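PDB 4DJT: GTP-binding nuclear protein GSP1 from Encephalitozoon cuniculi, which probably binds and hydrolyses GTP as a Ran-type small GTPase in nucleocytoplasmic transport, serving protein import into the nucleus and RNA export. Local coordinates for residues G23-T26 with Y27-V31; E153-A156 with K157-H160; A159-F162 with G163-F166; P165-H168 with L169-F173. All coordinates share one frame; numbering follows the deposited sequence.

Contact 1: G23-T26 with Y27-V31; sequences GKTT and YINRV. With MG (magnesium ion), chain D; GDP (guanosine-5'-diphosphate), chain C.
Thr25 lays its methyl CG2 beside Asn29, 3.8 Å from CB, and the two side chains run next to each other in the same direction one helical turn apart. With CG2 anti to the backbone N, OG1 lies beside that nitrogen, anti to the carbonyl carbon (chi1 -59°), and binds the magnesium ion at 2.1 Å. GDP O1B and four waters complete an octahedron round the metal, and Asp67 on strand 60-68 holds the same hydroxyl by a hydrogen bond. The backbone joining the two is helical, with Asn29 N bonded to Thr25 O at 2.8 Å, although Asn29 itself already leaves the helix. Lys24 points away from the following turn. Its chain bends at chi3 and chi4, curling NZ back to within 2.9 Å of GDP O2B. That oxygen also takes the backbone N-H of Gly23 and of Lys24, a three-bond grip that should offset much of its charge; NZ has a salt bridge to Glu72 as well. Thr26 grips the alpha phosphate twice, its OG1 lying 2.6 Å from GDP O1A while its backbone N reaches the same oxygen. Farther on, Arg30 folds back to bond Tyr27 O from NH2 at 2.8 Å, with the acceptor in its guanidinium plane. Gly23, Lys24 and Thr25 close the P-loop (Walker A) of small GTPases, where amides at a helix start grip the phosphates.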
loop_
_atom_site.group_PDB
_atom_site.type_symbol
_atom_site.label_atom_id
_atom_site.label_comp_id
_atom_site.label_asym_id
_atom_site.label_seq_id
_atom_site.Cartn_x
_atom_site.Cartn_y
_atom_site.Cartn_z
ATOM N N GLY A 23 -6.810 4.442 5.745
ATOM C CA GLY A 23 -5.723 5.411 5.549
ATOM C C GLY A 23 -4.852 5.198 4.295
ATOM O O GLY A 23 -3.774 5.730 4.223
ATOM N N LYS A 24 -5.314 4.390 3.328
ATOM C CA LYS A 24 -4.546 4.150 2.094
ATOM C C LYS A 24 -4.166 5.460 1.391
ATOM O O LYS A 24 -2.990 5.677 1.050
ATOM C CB LYS A 24 -5.346 3.264 1.145
ATOM C CG LYS A 24 -5.690 1.903 1.742
ATOM C CD LYS A 24 -6.454 1.030 0.769
ATOM C CE LYS A 24 -7.763 1.656 0.284
ATOM N NZ LYS A 24 -8.784 1.763 1.358
ATOM N N THR A 25 -5.158 6.313 1.160
ATOM C CA THR A 25 -4.930 7.557 0.443
ATOM C C THR A 25 -4.073 8.519 1.242
ATOM O O THR A 25 -3.135 9.135 0.691
ATOM C CB THR A 25 -6.293 8.178 0.039
ATOM O OG1 THR A 25 -6.989 7.235 -0.793
ATOM C CG2 THR A 25 -6.091 9.467 -0.715
ATOM N N THR A 26 -4.310 8.597 2.548
ATOM C CA THR A 26 -3.468 9.443 3.422
ATOM C C THR A 26 -1.987 9.046 3.339
ATOM O O THR A 26 -1.086 9.920 3.300
ATOM C CB THR A 26 -3.981 9.462 4.885
ATOM O OG1 THR A 26 -5.367 9.878 4.891
ATOM C CG2 THR A 26 -3.152 10.453 5.738
ATOM N N TYR A 27 -1.750 7.738 3.271
ATOM C CA TYR A 27 -0.412 7.195 3.159
ATOM C C TYR A 27 0.277 7.641 1.884
ATOM O O TYR A 27 1.351 8.235 1.945
ATOM C CB TYR A 27 -0.459 5.693 3.187
ATOM C CG TYR A 27 0.900 4.998 3.078
ATOM C CD1 TYR A 27 1.808 5.022 4.143
ATOM C CD2 TYR A 27 1.230 4.260 1.968
ATOM C CE1 TYR A 27 3.017 4.362 4.066
ATOM C CE2 TYR A 27 2.443 3.594 1.882
ATOM C CZ TYR A 27 3.338 3.658 2.934
ATOM O OH TYR A 27 4.551 2.967 2.835
ATOM N N ILE A 28 -0.355 7.393 0.725
ATOM C CA ILE A 28 0.344 7.511 -0.558
ATOM C C ILE A 28 0.189 8.866 -1.253
ATOM O O ILE A 28 1.009 9.211 -2.078
ATOM C CB ILE A 28 -0.103 6.422 -1.528
ATOM C CG1 ILE A 28 0.934 6.206 -2.658
ATOM C CG2 ILE A 28 -1.520 6.725 -2.013
ATOM C CD1 ILE A 28 2.286 5.666 -2.196
ATOM N N ASN A 29 -0.884 9.613 -0.945
ATOM C CA ASN A 29 -1.265 10.762 -1.755
ATOM C C ASN A 29 -0.386 11.987 -1.351
ATOM O O ASN A 29 -0.881 12.991 -0.793
ATOM C CB ASN A 29 -2.739 11.040 -1.587
ATOM C CG ASN A 29 -3.244 12.166 -2.468
ATOM O OD1 ASN A 29 -2.635 12.514 -3.487
ATOM N ND2 ASN A 29 -4.344 12.746 -2.073
ATOM N N ARG A 30 0.915 11.798 -1.576
ATOM C CA ARG A 30 1.945 12.776 -1.288
ATOM C C ARG A 30 2.646 13.113 -2.586
ATOM O O ARG A 30 2.488 12.435 -3.589
ATOM C CB ARG A 30 2.922 12.219 -0.229
ATOM C CG ARG A 30 2.226 11.878 1.080
ATOM C CD ARG A 30 3.142 11.112 2.050
ATOM N NE ARG A 30 2.938 11.649 3.373
ATOM C CZ ARG A 30 2.110 11.164 4.286
ATOM N NH1 ARG A 30 1.990 11.791 5.455
ATOM N NH2 ARG A 30 1.469 10.026 4.084
ATOM N N VAL A 31 3.420 14.176 -2.580
ATOM C CA VAL A 31 4.009 14.634 -3.821
ATOM C C VAL A 31 4.878 13.560 -4.467
ATOM O O VAL A 31 4.718 13.283 -5.658
ATOM C CB VAL A 31 4.793 15.949 -3.618
ATOM C CG1 VAL A 31 5.641 16.258 -4.838
ATOM C CG2 VAL A 31 3.826 17.085 -3.277
HETATM MG MG MG D . -8.811 6.285 -0.459
HETATM P PB GDP C . -8.764 5.215 2.704
HETATM O O1B GDP C . -8.060 5.800 1.469
HETATM O O2B GDP C . -8.187 3.898 3.196
HETATM O O3B GDP C . -10.284 5.262 2.570
HETATM O O3A GDP C . -8.538 6.224 3.947
HETATM P PA GDP C . -8.193 7.780 3.929
HETATM O O1A GDP C . -6.732 8.045 3.624
HETATM O O2A GDP C . -9.241 8.471 3.114
HETATM O "O5'" GDP C . -8.356 8.220 5.442
HETATM C "C5'" GDP C . -9.598 7.931 6.111
HETATM C "C4'" GDP C . -9.671 8.813 7.343
HETATM O "O4'" GDP C . -8.696 8.386 8.272
HETATM C "C3'" GDP C . -9.345 10.253 7.049
HETATM O "O3'" GDP C . -10.126 11.063 7.905
HETATM C "C2'" GDP C . -7.910 10.433 7.434
HETATM O "O2'" GDP C . -7.564 11.756 7.887
HETATM C "C1'" GDP C . -7.795 9.419 8.549
HETATM N N9 GDP C . -6.451 8.863 8.619
HETATM C C8 GDP C . -5.739 8.231 7.659
HETATM N N7 GDP C . -4.518 7.889 8.144
HETATM C C5 GDP C . -4.479 8.237 9.429
HETATM C C6 GDP C . -3.504 8.153 10.530
HETATM O O6 GDP C . -2.366 7.616 10.382
HETATM N N1 GDP C . -3.872 8.666 11.723
HETATM C C2 GDP C . -5.088 9.250 11.920
HETATM N N2 GDP C . -5.401 9.745 13.119
HETATM N N3 GDP C . -6.018 9.362 10.953
HETATM C C4 GDP C . -5.752 8.881 9.725
HETATM O O HOH W 1 -7.966 4.599 -1.386
HETATM O O HOH W 2 -9.402 6.937 -2.288
HETATM O O HOH W 3 -10.599 5.111 -0.175
HETATM O O HOH W 4 -9.622 7.975 0.496
#

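Contact 2: E153-A156 with K157-H160; sequences EISA and KTAH. With GDP (guanosine-5'-diphosphate), chain C.
The imidazole of His160 has the backbone N of Ser155 off its edge, near the ring plane, while OD1 of the next residue, Asn161, stands over one of its faces. The other flat group is the guanine of GDP. Lys157 CB stands over its C6 at 3.7 Å, and the backbone N of Lys157 comes to O6 from above the plane of the base, on the same side as CB, at 3.1 Å with a nearly straight N-H (164°). Ala156 N lies 3.0 Å from O6 and is hydrogen-bonded to Asn125 OD1. Ser155 swings OG anti to its backbone N (chi1 170°) and so into the mouth of the turn, where Asp128 OD1 is its hydrogen-bond partner and Thr158 N gives it a long, weak bond of 3.4 Å. Across the turn, Thr158 OG1 lies 3.5 Å from Ser155 CB and accepts another weak bond, from His160 N. A water ties the two limbs together by donating to Ser155 O at 3.1 Å and to His160 O at 3.0 Å. The Ser-Ala-Lys sequence is the G5 motif of Ras-like GTPases, one of the two that bind the guanine. It follows strand 150-154, whose Ile154 bonds through its backbone to Ala124 of the adjacent strand 120-125; Ala156 rests on Thr26 and Tyr27 of helix 24-28, and the chain then runs on toward helix 164-174.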
loop_
_atom_site.group_PDB
_atom_site.type_symbol
_atom_site.label_atom_id
_atom_site.label_comp_id
_atom_site.label_asym_id
_atom_site.label_seq_id
_atom_site.Cartn_x
_atom_site.Cartn_y
_atom_site.Cartn_z
ATOM N N GLU A 153 4.026 -1.162 11.931
ATOM C CA GLU A 153 3.129 -0.181 12.585
ATOM C C GLU A 153 3.479 1.189 12.022
ATOM O O GLU A 153 4.653 1.574 11.996
ATOM C CB GLU A 153 3.302 -0.252 14.110
ATOM C CG GLU A 153 3.021 -1.664 14.621
ATOM C CD GLU A 153 3.020 -1.819 16.143
ATOM O OE1 GLU A 153 3.631 -0.961 16.852
ATOM O OE2 GLU A 153 2.400 -2.814 16.616
ATOM N N ILE A 154 2.493 1.882 11.462
ATOM C CA ILE A 154 2.746 3.200 10.821
ATOM C C ILE A 154 1.685 4.234 11.239
ATOM O O ILE A 154 0.594 3.893 11.705
ATOM C CB ILE A 154 2.724 3.132 9.260
ATOM C CG1 ILE A 154 1.339 2.816 8.737
ATOM C CG2 ILE A 154 3.673 2.045 8.702
ATOM C CD1 ILE A 154 1.198 2.921 7.203
ATOM N N SER A 155 1.993 5.488 10.965
ATOM C CA SER A 155 0.974 6.545 10.920
ATOM C C SER A 155 1.022 7.227 9.547
ATOM O O SER A 155 1.953 7.920 9.209
ATOM C CB SER A 155 1.159 7.576 12.046
ATOM O OG SER A 155 0.292 8.699 11.811
ATOM N N ALA A 156 0.017 6.968 8.732
ATOM C CA ALA A 156 -0.050 7.610 7.435
ATOM C C ALA A 156 -0.150 9.117 7.584
ATOM O O ALA A 156 0.283 9.844 6.713
ATOM C CB ALA A 156 -1.233 7.074 6.652
ATOM N N LYS A 157 -0.751 9.590 8.675
ATOM C CA LYS A 157 -0.871 11.050 8.916
ATOM C C LYS A 157 0.506 11.735 8.963
ATOM O O LYS A 157 0.763 12.701 8.226
ATOM C CB LYS A 157 -1.632 11.336 10.207
ATOM C CG LYS A 157 -1.621 12.816 10.622
ATOM C CD LYS A 157 -2.473 13.074 11.862
ATOM C CE LYS A 157 -1.788 12.614 13.151
ATOM N NZ LYS A 157 -1.084 13.724 13.868
ATOM N N THR A 158 1.399 11.213 9.803
ATOM C CA THR A 158 2.680 11.863 10.069
ATOM C C THR A 158 3.824 11.306 9.220
ATOM O O THR A 158 4.963 11.733 9.362
ATOM C CB THR A 158 3.062 11.705 11.537
ATOM O OG1 THR A 158 3.360 10.339 11.805
ATOM C CG2 THR A 158 1.904 12.177 12.451
ATOM N N ALA A 159 3.520 10.343 8.363
ATOM C CA ALA A 159 4.527 9.674 7.559
ATOM C C ALA A 159 5.528 8.827 8.387
ATOM O O ALA A 159 6.561 8.409 7.867
ATOM C CB ALA A 159 5.262 10.698 6.692
ATOM N N HIS A 160 5.196 8.539 9.653
ATOM C CA HIS A 160 6.036 7.679 10.498
ATOM C C HIS A 160 6.177 6.350 9.812
ATOM O O HIS A 160 5.189 5.701 9.525
ATOM C CB HIS A 160 5.411 7.486 11.892
ATOM C CG HIS A 160 6.172 6.517 12.810
ATOM N ND1 HIS A 160 7.386 6.810 13.341
ATOM C CD2 HIS A 160 5.817 5.253 13.320
ATOM C CE1 HIS A 160 7.795 5.792 14.139
ATOM N NE2 HIS A 160 6.831 4.845 14.140
HETATM P PB GDP C . -8.764 5.215 2.704
HETATM O O1B GDP C . -8.060 5.800 1.469
HETATM O O2B GDP C . -8.187 3.898 3.196
HETATM O O3B GDP C . -10.284 5.262 2.570
HETATM O O3A GDP C . -8.538 6.224 3.947
HETATM P PA GDP C . -8.193 7.780 3.929
HETATM O O1A GDP C . -6.732 8.045 3.624
HETATM O O2A GDP C . -9.241 8.471 3.114
HETATM O "O5'" GDP C . -8.356 8.220 5.442
HETATM C "C5'" GDP C . -9.598 7.931 6.111
HETATM C "C4'" GDP C . -9.671 8.813 7.343
HETATM O "O4'" GDP C . -8.696 8.386 8.272
HETATM C "C3'" GDP C . -9.345 10.253 7.049
HETATM O "O3'" GDP C . -10.126 11.063 7.905
HETATM C "C2'" GDP C . -7.910 10.433 7.434
HETATM O "O2'" GDP C . -7.564 11.756 7.887
HETATM C "C1'" GDP C . -7.795 9.419 8.549
HETATM N N9 GDP C . -6.451 8.863 8.619
HETATM C C8 GDP C . -5.739 8.231 7.659
HETATM N N7 GDP C . -4.518 7.889 8.144
HETATM C C5 GDP C . -4.479 8.237 9.429
HETATM C C6 GDP C . -3.504 8.153 10.530
HETATM O O6 GDP C . -2.366 7.616 10.382
HETATM N N1 GDP C . -3.872 8.666 11.723
HETATM C C2 GDP C . -5.088 9.250 11.920
HETATM N N2 GDP C . -5.401 9.745 13.119
HETATM N N3 GDP C . -6.018 9.362 10.953
HETATM C C4 GDP C . -5.752 8.881 9.725
HETATM O O HOH W 5 3.577 6.360 7.127
#

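Contact 3: A159-F162 with G163-F166; sequences AHNF and GLPF
Gly163 puts its backbone N 3.5 Å from CD2 of the Phe162 ring, at the third position of a type I beta turn from Asn161 to Leu164; this turn overlaps a type II turn from Ala159 to Phe162, sharing Asn161 and Phe162, and together they lead the chain into helix 164-174. Leu164 closes the second turn, its N-H bonded to Asn161 O at 3.1 Å from well above the carbonyl plane (54° out of it). The leucine side chain then doubles back, and CD1 sits over the flat amide of Asn161, 3.3 Å from CG. That amide is held from elsewhere, since ND2 bonds to Glu153 O on the preceding strand. Pro165, with no N-H to offer, presents CD to the carbonyls of the turn and comes within 3.3 Å of Phe162 O. This oxygen is satisfied by the hydroxyl of Tyr27, whose ring also stacks on that of Phe162. Phe166 points its CB toward the turn, with CG beside the backbone N (chi1 -66°), which carries its ring to Phe162. The planes are inclined at 36°, and the nearest carbons are Phe162 CZ and Phe166 CE2, 3.7 Å apart.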
loop_
_atom_site.group_PDB
_atom_site.type_symbol
_atom_site.label_atom_id
_atom_site.label_comp_id
_atom_site.label_asym_id
_atom_site.label_seq_id
_atom_site.Cartn_x
_atom_site.Cartn_y
_atom_site.Cartn_z
ATOM N N ALA A 159 3.520 10.343 8.363
ATOM C CA ALA A 159 4.527 9.674 7.559
ATOM C C ALA A 159 5.528 8.827 8.387
ATOM O O ALA A 159 6.561 8.409 7.867
ATOM C CB ALA A 159 5.262 10.698 6.692
ATOM N N HIS A 160 5.196 8.539 9.653
ATOM C CA HIS A 160 6.036 7.679 10.498
ATOM C C HIS A 160 6.177 6.350 9.812
ATOM O O HIS A 160 5.189 5.701 9.525
ATOM C CB HIS A 160 5.411 7.486 11.892
ATOM C CG HIS A 160 6.172 6.517 12.810
ATOM N ND1 HIS A 160 7.386 6.810 13.341
ATOM C CD2 HIS A 160 5.817 5.253 13.320
ATOM C CE1 HIS A 160 7.795 5.792 14.139
ATOM N NE2 HIS A 160 6.831 4.845 14.140
ATOM N N ASN A 161 7.421 5.966 9.539
ATOM C CA ASN A 161 7.769 4.695 8.910
ATOM C C ASN A 161 7.340 4.543 7.441
ATOM O O ASN A 161 7.229 3.417 6.959
ATOM C CB ASN A 161 7.234 3.486 9.733
ATOM C CG ASN A 161 8.079 3.187 10.951
ATOM O OD1 ASN A 161 9.105 3.816 11.169
ATOM N ND2 ASN A 161 7.619 2.232 11.782
ATOM N N PHE A 162 7.160 5.667 6.730
ATOM C CA PHE A 162 6.639 5.651 5.376
ATOM C C PHE A 162 7.433 4.715 4.491
ATOM O O PHE A 162 6.868 3.984 3.682
ATOM C CB PHE A 162 6.690 7.036 4.718
ATOM C CG PHE A 162 6.260 7.021 3.270
ATOM C CD1 PHE A 162 4.922 7.108 2.929
ATOM C CD2 PHE A 162 7.187 6.842 2.243
ATOM C CE1 PHE A 162 4.509 7.045 1.621
ATOM C CE2 PHE A 162 6.792 6.776 0.923
ATOM C CZ PHE A 162 5.433 6.907 0.596
ATOM N N GLY A 163 8.763 4.803 4.604
ATOM C CA GLY A 163 9.630 4.039 3.746
ATOM C C GLY A 163 9.713 2.561 3.979
ATOM O O GLY A 163 10.187 1.828 3.067
ATOM N N LEU A 164 9.306 2.079 5.167
ATOM C CA LEU A 164 9.619 0.692 5.526
ATOM C C LEU A 164 8.972 -0.349 4.582
ATOM O O LEU A 164 9.645 -1.299 4.193
ATOM C CB LEU A 164 9.291 0.385 7.014
ATOM C CG LEU A 164 10.072 1.230 8.033
ATOM C CD1 LEU A 164 9.700 0.772 9.448
ATOM C CD2 LEU A 164 11.584 1.100 7.820
ATOM N N PRO A 165 7.661 -0.179 4.222
ATOM C CA PRO A 165 7.093 -1.174 3.315
ATOM C C PRO A 165 7.836 -1.223 1.988
ATOM O O PRO A 165 8.053 -2.296 1.445
ATOM C CB PRO A 165 5.648 -0.705 3.133
ATOM C CG PRO A 165 5.371 0.023 4.444
ATOM C CD PRO A 165 6.647 0.786 4.650
ATOM N N PHE A 166 8.214 -0.052 1.475
ATOM C CA PHE A 166 8.920 0.015 0.182
ATOM C C PHE A 166 10.319 -0.557 0.299
ATOM O O PHE A 166 10.813 -1.253 -0.607
ATOM C CB PHE A 166 8.948 1.453 -0.346
ATOM C CG PHE A 166 7.605 1.976 -0.701
ATOM C CD1 PHE A 166 6.930 1.478 -1.790
ATOM C CD2 PHE A 166 6.961 2.910 0.103
ATOM C CE1 PHE A 166 5.652 1.892 -2.084
ATOM C CE2 PHE A 166 5.705 3.331 -0.198
ATOM C CZ PHE A 166 5.036 2.845 -1.294
#

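Contact 4: P165-H168 with L169-F173; sequences PFLH and LARIF
Arg171 sets CB against His168 O at 3.4 Å, and the next atom, CG, lies 3.3 Å from Leu167 O. Extended from CG to NE, the chain keeps CD close to that same oxygen and carries NE past the leucine branches to a hydrogen bond with Leu179 O. At CZ the guanidinium is spread over Leu167: CG of the leucine stands above the centre of one face, 3.7 Å from CZ, and on the same side CD2 comes up to NH2. NH1 gives a bond to a water at 3.2 Å, and this water, in the plane of both groups, lies 3.0 Å from His168 ND1. All of this runs along one turn of helix 164-174, whose i to i+4 bonds include Ala170 N to Phe166 O at 2.9 Å. The helix packs on the central sheet of the GTPase fold through Leu169 and Ala170, which touch Phe63 of strand 60-68; Leu169 CG also closes on Pro165 O at 3.2 Å. With CG anti to its backbone N (chi1 -173°), His168 sends its ring along the helix toward Ile172, which brings CG1 to it in an off-centre CH-pi contact, 4.1 Å from the centroid and 30° from the ring normal.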
loop_
_atom_site.group_PDB
_atom_site.type_symbol
_atom_site.label_atom_id
_atom_site.label_comp_id
_atom_site.label_asym_id
_atom_site.label_seq_id
_atom_site.Cartn_x
_atom_site.Cartn_y
_atom_site.Cartn_z
ATOM N N PRO A 165 7.661 -0.179 4.222
ATOM C CA PRO A 165 7.093 -1.174 3.315
ATOM C C PRO A 165 7.836 -1.223 1.988
ATOM O O PRO A 165 8.053 -2.296 1.445
ATOM C CB PRO A 165 5.648 -0.705 3.133
ATOM C CG PRO A 165 5.371 0.023 4.444
ATOM C CD PRO A 165 6.647 0.786 4.650
ATOM N N PHE A 166 8.214 -0.052 1.475
ATOM C CA PHE A 166 8.920 0.015 0.182
ATOM C C PHE A 166 10.319 -0.557 0.299
ATOM O O PHE A 166 10.813 -1.253 -0.607
ATOM C CB PHE A 166 8.948 1.453 -0.346
ATOM C CG PHE A 166 7.605 1.976 -0.701
ATOM C CD1 PHE A 166 6.930 1.478 -1.790
ATOM C CD2 PHE A 166 6.961 2.910 0.103
ATOM C CE1 PHE A 166 5.652 1.892 -2.084
ATOM C CE2 PHE A 166 5.705 3.331 -0.198
ATOM C CZ PHE A 166 5.036 2.845 -1.294
ATOM N N LEU A 167 10.987 -0.279 1.395
ATOM C CA LEU A 167 12.309 -0.861 1.636
ATOM C C LEU A 167 12.247 -2.381 1.610
ATOM O O LEU A 167 13.057 -3.036 0.950
ATOM C CB LEU A 167 12.885 -0.363 2.956
ATOM C CG LEU A 167 14.316 -0.798 3.321
ATOM C CD1 LEU A 167 15.315 -0.394 2.246
ATOM C CD2 LEU A 167 14.713 -0.238 4.696
ATOM N N HIS A 168 11.287 -2.958 2.333
ATOM C CA HIS A 168 11.091 -4.421 2.302
ATOM C C HIS A 168 10.833 -4.968 0.912
ATOM O O HIS A 168 11.438 -5.952 0.490
ATOM C CB HIS A 168 9.949 -4.848 3.211
ATOM C CG HIS A 168 9.819 -6.346 3.337
ATOM N ND1 HIS A 168 10.722 -7.082 3.978
ATOM C CD2 HIS A 168 8.900 -7.241 2.791
ATOM C CE1 HIS A 168 10.376 -8.382 3.906
ATOM N NE2 HIS A 168 9.276 -8.479 3.175
ATOM N N LEU A 169 9.938 -4.315 0.189
ATOM C CA LEU A 169 9.564 -4.736 -1.161
ATOM C C LEU A 169 10.769 -4.692 -2.110
ATOM O O LEU A 169 11.000 -5.643 -2.853
ATOM C CB LEU A 169 8.389 -3.872 -1.684
ATOM C CG LEU A 169 7.000 -4.071 -1.040
ATOM C CD1 LEU A 169 6.009 -2.988 -1.469
ATOM C CD2 LEU A 169 6.451 -5.466 -1.374
ATOM N N ALA A 170 11.566 -3.633 -2.041
ATOM C CA ALA A 170 12.808 -3.520 -2.841
ATOM C C ALA A 170 13.788 -4.645 -2.552
ATOM O O ALA A 170 14.409 -5.239 -3.498
ATOM C CB ALA A 170 13.485 -2.166 -2.611
ATOM N N ARG A 171 13.906 -5.013 -1.273
ATOM C CA ARG A 171 14.731 -6.153 -0.889
ATOM C C ARG A 171 14.272 -7.481 -1.475
ATOM O O ARG A 171 15.095 -8.227 -2.039
ATOM C CB ARG A 171 14.845 -6.237 0.642
ATOM C CG ARG A 171 15.612 -5.081 1.199
ATOM C CD ARG A 171 15.482 -4.890 2.705
ATOM N NE ARG A 171 16.472 -3.924 3.166
ATOM C CZ ARG A 171 16.591 -3.484 4.421
ATOM N NH1 ARG A 171 15.762 -3.904 5.390
ATOM N NH2 ARG A 171 17.545 -2.606 4.704
ATOM N N ILE A 172 12.971 -7.755 -1.403
ATOM C CA ILE A 172 12.384 -8.947 -2.006
ATOM C C ILE A 172 12.645 -8.995 -3.516
ATOM O O ILE A 172 13.120 -10.020 -4.079
ATOM C CB ILE A 172 10.845 -9.026 -1.750
ATOM C CG1 ILE A 172 10.518 -9.235 -0.239
ATOM C CG2 ILE A 172 10.237 -10.144 -2.596
ATOM C CD1 ILE A 172 11.029 -10.536 0.409
ATOM N N PHE A 173 12.322 -7.890 -4.183
ATOM C CA PHE A 173 12.392 -7.852 -5.623
ATOM C C PHE A 173 13.819 -7.963 -6.135
ATOM O O PHE A 173 14.052 -8.664 -7.149
ATOM C CB PHE A 173 11.749 -6.581 -6.138
ATOM C CG PHE A 173 10.262 -6.473 -5.852
ATOM C CD1 PHE A 173 9.447 -7.608 -5.814
ATOM C CD2 PHE A 173 9.684 -5.238 -5.685
ATOM C CE1 PHE A 173 8.084 -7.499 -5.585
ATOM C CE2 PHE A 173 8.332 -5.113 -5.490
ATOM C CZ PHE A 173 7.530 -6.243 -5.405
HETATM O O HOH W 6 13.064 -5.629 5.131
#

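Contact 1 comes first along the chain, on helix 24-28; contacts 2, 3 and 4 then follow in one run from the end of strand 150-154 through a loop into helix 164-174. Contacts 2 and 3 share Ala159 and His160, with centres 7 Å apart, while contacts 3 and 4 share Pro165 and Phe166 at 11 Å. Though distant in sequence, contact 1 lies only 10 Å from contact 2, centre to centre, and Arg30 bonds to Ala156 O between them. The start of helix 24-28, at the phosphates, and the loop after strand 150-154, at the guanine, are thus tied to each other. Tyr27 reaches on to Phe162, Pro165 and Phe166, tying the nucleotide site to helix 164-174; contact 4 lies about 18 Å from contacts 1 and 2.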